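Local coordinates for computational designed protein based on evolution (Synthetic construct, PDB 6JCC) that has no established function but was computationally designed to fold as a compact helical caspase recruitment domain of the death-fold class, at residues Glu18-Leu23 / Lys50-Gln55; Glu45-Asp48 / Glu54-Lys57. All coordinates share one frame; numbering follows the deposited sequence.

Interaction 1: residues Glu18-Leu23 / Lys50-Gln55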
loop_
_atom_site.group_PDB
_atom_site.type_symbol
_atom_site.label_atom_id
_atom_site.label_comp_id
_atom_site.label_asym_id
_atom_site.label_seq_id
_atom_site.Cartn_x
_atom_site.Cartn_y
_atom_site.Cartn_z
ATOM N N GLU A 18 -6.234 -2.126 -6.791
ATOM C CA GLU A 18 -5.857 -1.766 -8.158
ATOM C C GLU A 18 -4.345 -1.849 -8.377
ATOM O O GLU A 18 -3.897 -2.333 -9.415
ATOM C CB GLU A 18 -6.387 -0.374 -8.516
ATOM C CG GLU A 18 -6.131 0.045 -9.956
ATOM C CD GLU A 18 -6.848 1.328 -10.346
ATOM O OE1 GLU A 18 -7.474 1.970 -9.477
ATOM O OE2 GLU A 18 -6.767 1.703 -11.532
ATOM N N ILE A 19 -3.568 -1.375 -7.404
ATOM C CA ILE A 19 -2.105 -1.516 -7.444
ATOM C C ILE A 19 -1.736 -2.994 -7.550
ATOM O O ILE A 19 -0.971 -3.383 -8.433
ATOM C CB ILE A 19 -1.425 -0.877 -6.204
ATOM C CG1 ILE A 19 -1.530 0.650 -6.266
ATOM C CG2 ILE A 19 0.051 -1.267 -6.112
ATOM C CD1 ILE A 19 -1.357 1.331 -4.925
ATOM N N ILE A 20 -2.300 -3.801 -6.652
ATOM C CA ILE A 20 -2.054 -5.250 -6.600
ATOM C C ILE A 20 -2.401 -5.946 -7.925
ATOM O O ILE A 20 -1.678 -6.841 -8.360
ATOM C CB ILE A 20 -2.820 -5.894 -5.416
ATOM C CG1 ILE A 20 -2.183 -5.464 -4.086
ATOM C CG2 ILE A 20 -2.831 -7.419 -5.501
ATOM C CD1 ILE A 20 -3.096 -5.603 -2.888
ATOM N N ALA A 21 -3.493 -5.527 -8.560
ATOM C CA ALA A 21 -3.897 -6.083 -9.860
ATOM C C ALA A 21 -2.855 -5.864 -10.963
ATOM O O ALA A 21 -2.728 -6.691 -11.867
ATOM C CB ALA A 21 -5.235 -5.501 -10.289
ATOM N N ASN A 22 -2.120 -4.760 -10.870
ATOM C CA ASN A 22 -1.130 -4.379 -11.875
ATOM C C ASN A 22 0.316 -4.726 -11.554
ATOM O O ASN A 22 1.106 -4.942 -12.462
ATOM C CB ASN A 22 -1.197 -2.869 -12.102
ATOM C CG ASN A 22 -2.478 -2.437 -12.791
ATOM O OD1 ASN A 22 -2.717 -2.786 -13.942
ATOM N ND2 ASN A 22 -3.299 -1.668 -12.096
ATOM N N LEU A 23 0.655 -4.769 -10.272
ATOM C CA LEU A 23 2.044 -4.765 -9.825
ATOM C C LEU A 23 2.167 -5.519 -8.507
ATOM O O LEU A 23 1.340 -5.344 -7.612
ATOM C CB LEU A 23 2.492 -3.309 -9.636
ATOM C CG LEU A 23 3.895 -2.975 -9.123
ATOM C CD1 LEU A 23 4.962 -3.405 -10.114
ATOM C CD2 LEU A 23 4.003 -1.482 -8.851
ATOM N N LYS A 50 -5.496 -15.212 -2.748
ATOM C CA LYS A 50 -6.616 -14.299 -2.707
ATOM C C LYS A 50 -6.702 -13.364 -3.895
ATOM O O LYS A 50 -5.771 -13.223 -4.681
ATOM C CB LYS A 50 -6.608 -13.490 -1.402
ATOM C CG LYS A 50 -5.239 -13.135 -0.847
ATOM C CD LYS A 50 -4.935 -13.856 0.449
ATOM C CE LYS A 50 -4.934 -12.926 1.634
ATOM N NZ LYS A 50 -4.905 -13.743 2.864
ATOM N N THR A 51 -7.856 -12.719 -3.979
ATOM C CA THR A 51 -8.139 -11.706 -4.965
ATOM C C THR A 51 -7.461 -10.426 -4.482
ATOM O O THR A 51 -7.166 -10.312 -3.293
ATOM C CB THR A 51 -9.658 -11.474 -5.097
ATOM O OG1 THR A 51 -10.173 -10.862 -3.914
ATOM C CG2 THR A 51 -10.409 -12.788 -5.344
ATOM N N PRO A 52 -7.219 -9.459 -5.383
ATOM C CA PRO A 52 -6.618 -8.196 -4.930
ATOM C C PRO A 52 -7.373 -7.483 -3.791
ATOM O O PRO A 52 -6.743 -6.821 -2.968
ATOM C CB PRO A 52 -6.611 -7.336 -6.196
ATOM C CG PRO A 52 -6.590 -8.314 -7.317
ATOM C CD PRO A 52 -7.403 -9.483 -6.846
ATOM N N GLU A 53 -8.694 -7.642 -3.737
ATOM C CA GLU A 53 -9.508 -7.035 -2.682
ATOM C C GLU A 53 -9.227 -7.612 -1.302
ATOM O O GLU A 53 -9.153 -6.878 -0.322
ATOM C CB GLU A 53 -10.998 -7.172 -2.992
ATOM C CG GLU A 53 -11.466 -6.296 -4.145
ATOM C CD GLU A 53 -11.274 -6.910 -5.525
ATOM O OE1 GLU A 53 -11.600 -6.215 -6.511
ATOM O OE2 GLU A 53 -10.799 -8.063 -5.645
ATOM N N GLU A 54 -9.046 -8.925 -1.234
ATOM C CA GLU A 54 -8.809 -9.597 0.043
ATOM C C GLU A 54 -7.391 -9.287 0.504
ATOM O O GLU A 54 -7.141 -9.114 1.690
ATOM C CB GLU A 54 -8.990 -11.113 -0.051
ATOM C CG GLU A 54 -10.129 -11.608 -0.931
ATOM C CD GLU A 54 -9.990 -13.075 -1.280
ATOM O OE1 GLU A 54 -9.643 -13.378 -2.430
ATOM O OE2 GLU A 54 -10.202 -13.921 -0.397
ATOM N N GLN A 55 -6.473 -9.228 -0.454
ATOM C CA GLN A 55 -5.094 -8.814 -0.191
ATOM C C GLN A 55 -5.039 -7.397 0.375
ATOM O O GLN A 55 -4.308 -7.139 1.330
ATOM C CB GLN A 55 -4.253 -8.866 -1.468
ATOM C CG GLN A 55 -4.032 -10.252 -2.040
ATOM C CD GLN A 55 -3.196 -10.219 -3.301
ATOM O OE1 GLN A 55 -2.110 -9.645 -3.309
ATOM N NE2 GLN A 55 -3.697 -10.821 -4.377
#
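Q55 NE2 donates to K50 O at 3.2 Å, a moderately bent bond (146°) whose donor lies well above the carbonyl plane, and the bond helps to set the rotation of the Q55 amide, which presents a face to I20. The methyl CG2 of I20 comes over that face, displaced from its centre, and packs against OE1 at 3.2 Å. The other branch of I20 lies along the aliphatic root of the glutamine, with CD1 3.7 Å from Q55 CB; the two side chains cross obliquely. I20 can serve both places because CG1 stands beside the backbone N (chi1 -70°), which leaves CG2 anti to it. In this caspase recruitment domain the contact joins the end of helix 6-22 to the start of helix 52-63, where T51 and E54 form a capping box. P52, in the first turn, adds apolar cover: its CB meets I20 CG2 at 3.8 Å, and its CG sits 4.3 Å from A21 CB. A leucine in place of Q55 would probably leave K50 O without this side-chain donor and I20 CG2 without the flat amide face it packs on. On the same helix, L59 also touches I20, as does P25 from a loop.

Interaction 2: residues Glu45-Asp48 / Glu54-Lys57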
loop_
_atom_site.group_PDB
_atom_site.type_symbol
_atom_site.label_atom_id
_atom_site.label_comp_id
_atom_site.label_asym_id
_atom_site.label_seq_id
_atom_site.Cartn_x
_atom_site.Cartn_y
_atom_site.Cartn_z
ATOM N N GLU A 45 2.196 -14.242 2.934
ATOM C CA GLU A 45 0.871 -14.651 3.407
ATOM C C GLU A 45 -0.218 -13.666 3.015
ATOM O O GLU A 45 -1.326 -14.072 2.688
ATOM C CB GLU A 45 0.866 -14.831 4.921
ATOM C CG GLU A 45 1.688 -16.016 5.389
ATOM C CD GLU A 45 1.638 -16.234 6.887
ATOM O OE1 GLU A 45 1.234 -15.318 7.628
ATOM O OE2 GLU A 45 2.019 -17.336 7.325
ATOM N N VAL A 46 0.103 -12.375 3.064
ATOM C CA VAL A 46 -0.818 -11.320 2.630
ATOM C C VAL A 46 -1.166 -11.445 1.143
ATOM O O VAL A 46 -2.315 -11.240 0.765
ATOM C CB VAL A 46 -0.253 -9.906 2.940
ATOM C CG1 VAL A 46 -1.043 -8.803 2.238
ATOM C CG2 VAL A 46 -0.257 -9.658 4.440
ATOM N N LEU A 47 -0.181 -11.778 0.316
ATOM C CA LEU A 47 -0.357 -11.795 -1.134
ATOM C C LEU A 47 -0.801 -13.132 -1.750
ATOM O O LEU A 47 -1.394 -13.124 -2.828
ATOM C CB LEU A 47 0.920 -11.297 -1.811
ATOM C CG LEU A 47 1.429 -9.917 -1.361
ATOM C CD1 LEU A 47 2.684 -9.577 -2.142
ATOM C CD2 LEU A 47 0.398 -8.804 -1.495
ATOM N N ASP A 48 -0.526 -14.254 -1.088
ATOM C CA ASP A 48 -0.936 -15.574 -1.599
ATOM C C ASP A 48 -2.421 -15.840 -1.432
ATOM O O ASP A 48 -3.012 -15.363 -0.503
ATOM C CB ASP A 48 -0.252 -16.698 -0.819
ATOM C CG ASP A 48 1.218 -16.874 -1.152
ATOM O OD1 ASP A 48 1.718 -16.305 -2.144
ATOM O OD2 ASP A 48 1.883 -17.612 -0.395
ATOM N N GLU A 54 -9.046 -8.925 -1.234
ATOM C CA GLU A 54 -8.809 -9.597 0.043
ATOM C C GLU A 54 -7.391 -9.287 0.504
ATOM O O GLU A 54 -7.141 -9.114 1.690
ATOM C CB GLU A 54 -8.990 -11.113 -0.051
ATOM C CG GLU A 54 -10.129 -11.608 -0.931
ATOM C CD GLU A 54 -9.990 -13.075 -1.280
ATOM O OE1 GLU A 54 -9.643 -13.378 -2.430
ATOM O OE2 GLU A 54 -10.202 -13.921 -0.397
ATOM N N GLN A 55 -6.473 -9.228 -0.454
ATOM C CA GLN A 55 -5.094 -8.814 -0.191
ATOM C C GLN A 55 -5.039 -7.397 0.375
ATOM O O GLN A 55 -4.308 -7.139 1.330
ATOM C CB GLN A 55 -4.253 -8.866 -1.468
ATOM C CG GLN A 55 -4.032 -10.252 -2.040
ATOM C CD GLN A 55 -3.196 -10.219 -3.301
ATOM O OE1 GLN A 55 -2.110 -9.645 -3.309
ATOM N NE2 GLN A 55 -3.697 -10.821 -4.377
ATOM N N ALA A 56 -5.811 -6.491 -0.227
ATOM C CA ALA A 56 -5.884 -5.096 0.224
ATOM C C ALA A 56 -6.349 -4.967 1.673
ATOM O O ALA A 56 -5.829 -4.139 2.418
ATOM C CB ALA A 56 -6.789 -4.282 -0.690
ATOM N N LYS A 57 -7.318 -5.791 2.062
ATOM C CA LYS A 57 -7.842 -5.785 3.426
ATOM C C LYS A 57 -6.793 -6.207 4.464
ATOM O O LYS A 57 -6.811 -5.722 5.587
ATOM C CB LYS A 57 -9.088 -6.673 3.532
ATOM C CG LYS A 57 -9.703 -6.772 4.926
ATOM C CD LYS A 57 -10.089 -5.426 5.537
ATOM C CE LYS A 57 -11.238 -4.736 4.816
ATOM N NZ LYS A 57 -12.536 -5.431 5.018
#
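The flat amide of Q55 has the L47 backbone beneath one face and I20 of helix 6-22 over the other. L47 O lies almost directly under Q55 CD at 3.5 Å, a plain van der Waals approach of a carbonyl oxygen to the amide carbon, with no hydrogen bond, and L47 CA approaches OE1 on the same side at 3.5 Å. This is the packing of helix 40-47 on helix 52-63, consecutive helices of the death-fold bundle joined by a short connection, so the glutamine crosses to the last turn of the preceding helix. Beyond the backbone, the methyl CD2 of L47 reaches the oxygen end of the amide, 3.2 Å from Q55 OE1, the leucine and glutamine side chains crossing at about a right angle. Q55 reaches this far because its chain is extended past CG (chi2 180°). The bond from CA to CB of L47 leads away from helix 52-63 overall, although CB still touches Q55 OE1, and its side chain also packs against loop residues D24, P25 and T26. V46 runs alongside, its CG1 3.8 Å from Q55 O, and it touches K58, L59 and F62 further along helix 52-63. The carbonyl of V46 is buried with no hydrogen-bond partner in the model; facing its oxygen is an aliphatic carbon, Q55 CG, at 3.4 Å.

Both contacts converge on the opening turns of helix 52-63, their centres 8 Å apart and on the same side of the chain's centre. In chain order 18-23 comes first, then 45-48, and the overlapping segments 50-55 and 54-57 receive them in turn. Interaction 1 therefore brings in a helix from far back in the sequence, whereas interaction 2 is local, between successive helices. Q55, common to both, is clasped between helices 6-22 and 40-47, and the two sites touch again where I20 CD1 packs 3.9 Å from A56 N. One helix start thus ties three helices of the designed caspase recruitment domain together.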